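Ileal bile acid-binding protein (Danio rerio, PDB 3ELX) probably binds bile acids and fatty acids in the cytoplasm and takes part in their transport. Local coordinates at residues A[102-107]-A[113-118]. Residues are numbered along the deposited sequence; the frame is centred on the assembly and turned at random.
Sequences QQTTEI and VETSTA
The carboxamide of Gln-103 lies with one face against the backbone of the neighbouring strand: Thr-115 O sits almost squarely over it, 3.6 Å from Gln-103 CD, while the opposite face is turned away from that strand. At the rim of the amide, Ser-116 OG donates to Gln-103 OE1 over a modelled 2.5 Å, a length short enough to treat with caution, and Gln-103 NE2 rests 3.4 Å from Glu-114 CB. The segments form an antiparallel beta hairpin in the ten-stranded barrel of the fatty-acid-binding proteins, with Gln-103, Thr-105, Glu-114 and Ser-116 facing the interior, near the cholate-site residues Tyr-101 and Gln-55. Water 1, close to the amide plane, accepts from Gln-103 NE2 and donates to Ser-116 OG, closing a small polar ring. Gln-103 CG lies anti to its own backbone nitrogen (chi1 -178°), and a bend at chi2 folds the amide over the partner strand. Shortened to an alanine, this position is likely to leave Ser-116 OG and water 1 without their amide partner and to open a gap above Thr-115 O.

The carboxylate of Glu-114 is turned 75° from the Gln-103 amide. Its OE2 forms a salt bridge with Arg-129 on the next strand, and OE1 accepts from water 3, which also binds Thr-105 OG1. Alongside, Thr-105 CG2 packs on Glu-114 CG at 3.5 Å.

Three hydrogen-bonded pairs, Gln-102 with Thr-117, Thr-104 with Thr-115 and Glu-106 with Val-113, each contribute two backbone bonds; the N-H of Thr-115 meets Thr-104 O nearly straight, at 178°. Their side chains project from the outer face, where Thr-104 and Thr-115 run side by side, OG1 of Thr-104 lying 3.4 Å from CB of Thr-115. There water 2 donates to Thr-104 O and Val-113 O and is also hydrogen-bonded to Thr-115 OG1, 2.8 Å away.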
ATOM      1  N   GLN A 102       2.301  -1.228   9.704  1.00  9.95           N
ATOM      2  CA  GLN A 102       3.554  -0.996   8.992  1.00  9.80           C
ATOM      3  C   GLN A 102       3.388  -1.470   7.567  1.00 10.46           C
ATOM      4  O   GLN A 102       2.822  -2.541   7.341  1.00 10.52           O
ATOM      5  CB  GLN A 102       4.690  -1.788   9.640  1.00  9.88           C
ATOM      6  CG  GLN A 102       5.129  -1.217  10.972  1.00  9.73           C
ATOM      7  CD  GLN A 102       5.580   0.226  10.850  1.00  9.65           C
ATOM      8  OE1 GLN A 102       4.912   1.139  11.342  1.00  9.83           O
ATOM      9  NE2 GLN A 102       6.710   0.438  10.183  1.00 10.36           N
ATOM     10  N   GLN A 103       3.857  -0.670   6.612  1.00 10.13           N
ATOM     11  CA  GLN A 103       3.765  -1.043   5.193  1.00 11.27           C
ATOM     12  C   GLN A 103       5.157  -1.171   4.613  1.00 12.23           C
ATOM     13  O   GLN A 103       5.948  -0.249   4.729  1.00 13.17           O
ATOM     14  CB  GLN A 103       3.034   0.049   4.415  1.00 11.37           C
ATOM     15  CG  GLN A 103       2.850  -0.274   2.953  1.00 12.63           C
ATOM     16  CD  GLN A 103       1.901  -1.427   2.772  1.00 14.98           C
ATOM     17  OE1 GLN A 103       0.977  -1.603   3.557  1.00 16.88           O
ATOM     18  NE2 GLN A 103       2.143  -2.245   1.755  1.00 19.12           N
ATOM     19  N   THR A 104       5.468  -2.309   3.997  1.00 12.77           N
ATOM     20  CA  THR A 104       6.745  -2.446   3.291  1.00 13.82           C
ATOM     21  C   THR A 104       6.437  -2.751   1.845  1.00 14.38           C
ATOM     22  O   THR A 104       5.551  -3.551   1.556  1.00 15.40           O
ATOM     23  CB  THR A 104       7.641  -3.558   3.860  1.00 14.95           C
ATOM     24  OG1 THR A 104       7.049  -4.835   3.595  1.00 19.09           O
ATOM     25  CG2 THR A 104       7.843  -3.374   5.345  1.00 14.72           C
ATOM     26  N   THR A 105       7.145  -2.098   0.938  1.00 13.06           N
ATOM     27  CA  THR A 105       6.857  -2.280  -0.472  1.00 13.47           C
ATOM     28  C   THR A 105       8.144  -2.383  -1.266  1.00 13.19           C
ATOM     29  O   THR A 105       9.084  -1.630  -1.047  1.00 12.23           O
ATOM     30  CB  THR A 105       5.957  -1.166  -0.995  1.00 13.48           C
ATOM     31  OG1 THR A 105       4.739  -1.154  -0.222  1.00 17.27           O
ATOM     32  CG2 THR A 105       5.629  -1.383  -2.465  1.00 15.48           C
ATOM     33  N   GLU A 106       8.172  -3.324  -2.198  1.00 13.11           N
ATOM     34  CA  GLU A 106       9.342  -3.472  -3.050  1.00 14.33           C
ATOM     35  C   GLU A 106       8.965  -4.040  -4.404  1.00 13.97           C
ATOM     36  O   GLU A 106       7.851  -4.529  -4.583  1.00 13.04           O
ATOM     37  CB  GLU A 106      10.404  -4.349  -2.376  1.00 14.93           C
ATOM     38  CG  GLU A 106      10.005  -5.808  -2.191  1.00 17.01           C
ATOM     39  CD  GLU A 106      11.171  -6.677  -1.732  1.00 18.38           C
ATOM     40  OE1 GLU A 106      12.347  -6.362  -2.045  1.00 23.61           O
ATOM     41  OE2 GLU A 106      10.911  -7.691  -1.055  1.00 24.74           O
ATOM     42  N   ILE A 107       9.896  -3.948  -5.348  1.00 14.12           N
ATOM     43  CA  ILE A 107       9.758  -4.653  -6.613  1.00 14.93           C
ATOM     44  C   ILE A 107      10.564  -5.936  -6.489  1.00 15.51           C
ATOM     45  O   ILE A 107      11.769  -5.895  -6.225  1.00 15.48           O
ATOM     46  CB  ILE A 107      10.252  -3.823  -7.821  1.00 14.85           C
ATOM     47  CG1 ILE A 107       9.536  -2.462  -7.896  1.00 15.08           C
ATOM     48  CG2 ILE A 107      10.070  -4.617  -9.123  1.00 14.97           C
ATOM     49  CD1 ILE A 107       8.000  -2.513  -7.908  1.00 15.45           C
ATOM     50  N   VAL A 113       5.346  -5.872  -4.718  1.00 10.21           N
ATOM     51  CA  VAL A 113       4.941  -6.658  -3.559  1.00 10.66           C
ATOM     52  C   VAL A 113       4.786  -5.755  -2.350  1.00 10.73           C
ATOM     53  O   VAL A 113       5.754  -5.135  -1.910  1.00 11.19           O
ATOM     54  CB  VAL A 113       5.955  -7.769  -3.238  1.00 11.18           C
ATOM     55  CG1 VAL A 113       5.444  -8.608  -2.074  1.00 11.98           C
ATOM     56  CG2 VAL A 113       6.190  -8.661  -4.476  1.00 11.61           C
ATOM     57  N   GLU A 114       3.567  -5.701  -1.824  1.00 10.29           N
ATOM     58  CA  GLU A 114       3.208  -4.780  -0.750  1.00 11.00           C
ATOM     59  C   GLU A 114       2.765  -5.570   0.467  1.00 10.60           C
ATOM     60  O   GLU A 114       1.820  -6.351   0.387  1.00 11.06           O
ATOM     61  CB  GLU A 114       2.093  -3.853  -1.208  1.00 11.74           C
ATOM     62  CG  GLU A 114       2.500  -2.958  -2.357  1.00 13.59           C
ATOM     63  CD  GLU A 114       1.359  -2.090  -2.834  1.00 19.34           C
ATOM     64  OE1 GLU A 114       1.134  -1.020  -2.227  1.00 20.71           O
ATOM     65  OE2 GLU A 114       0.688  -2.481  -3.811  1.00 20.71           O
ATOM     66  N   THR A 115       3.466  -5.380   1.582  1.00 10.21           N
ATOM     67  CA  THR A 115       3.176  -6.139   2.798  1.00 10.20           C
ATOM     68  C   THR A 115       2.716  -5.184   3.901  1.00 10.28           C
ATOM     69  O   THR A 115       3.459  -4.264   4.277  1.00 10.66           O
ATOM     70  CB  THR A 115       4.421  -6.912   3.267  1.00 10.33           C
ATOM     71  OG1 THR A 115       4.897  -7.773   2.225  1.00 11.60           O
ATOM     72  CG2 THR A 115       4.117  -7.737   4.529  1.00 11.34           C
ATOM     73  N   SER A 116       1.508  -5.411   4.418  1.00  9.38           N
ATOM     74  CA  SER A 116       0.967  -4.616   5.520  1.00  9.79           C
ATOM     75  C   SER A 116       0.951  -5.487   6.775  1.00  9.71           C
ATOM     76  O   SER A 116       0.396  -6.588   6.772  1.00  9.81           O
ATOM     77  CB  SER A 116      -0.449  -4.124   5.200  1.00 10.38           C
ATOM     78  OG  SER A 116      -0.539  -3.519   3.919  1.00 11.84           O
ATOM     79  N   THR A 117       1.563  -4.993   7.847  1.00  9.58           N
ATOM     80  CA  THR A 117       1.735  -5.778   9.062  1.00 10.21           C
ATOM     81  C   THR A 117       1.070  -5.051  10.219  1.00 10.79           C
ATOM     82  O   THR A 117       1.449  -3.932  10.564  1.00 10.53           O
ATOM     83  CB  THR A 117       3.228  -5.980   9.339  1.00  9.91           C
ATOM     84  OG1 THR A 117       3.817  -6.614   8.195  1.00 10.97           O
ATOM     85  CG2 THR A 117       3.451  -6.836  10.590  1.00 11.25           C
ATOM     86  N   ALA A 118       0.055  -5.686  10.793  1.00 11.84           N
ATOM     87  CA  ALA A 118      -0.644  -5.111  11.935  1.00 13.00           C
ATOM     88  C   ALA A 118      -0.555  -6.032  13.146  1.00 13.89           C
ATOM     89  O   ALA A 118      -0.340  -7.237  13.010  1.00 13.82           O
ATOM     90  CB  ALA A 118      -2.083  -4.825  11.581  1.00 13.42           C
TER
HETATM   91  O   HOH W   1      -0.127  -4.555   1.549  1.00 13.86           O
HETATM   92  O   HOH W   2       6.728  -6.363   0.686  1.00 16.76           O
HETATM   93  O   HOH W   3       2.656   0.161  -0.408  1.00 24.48           O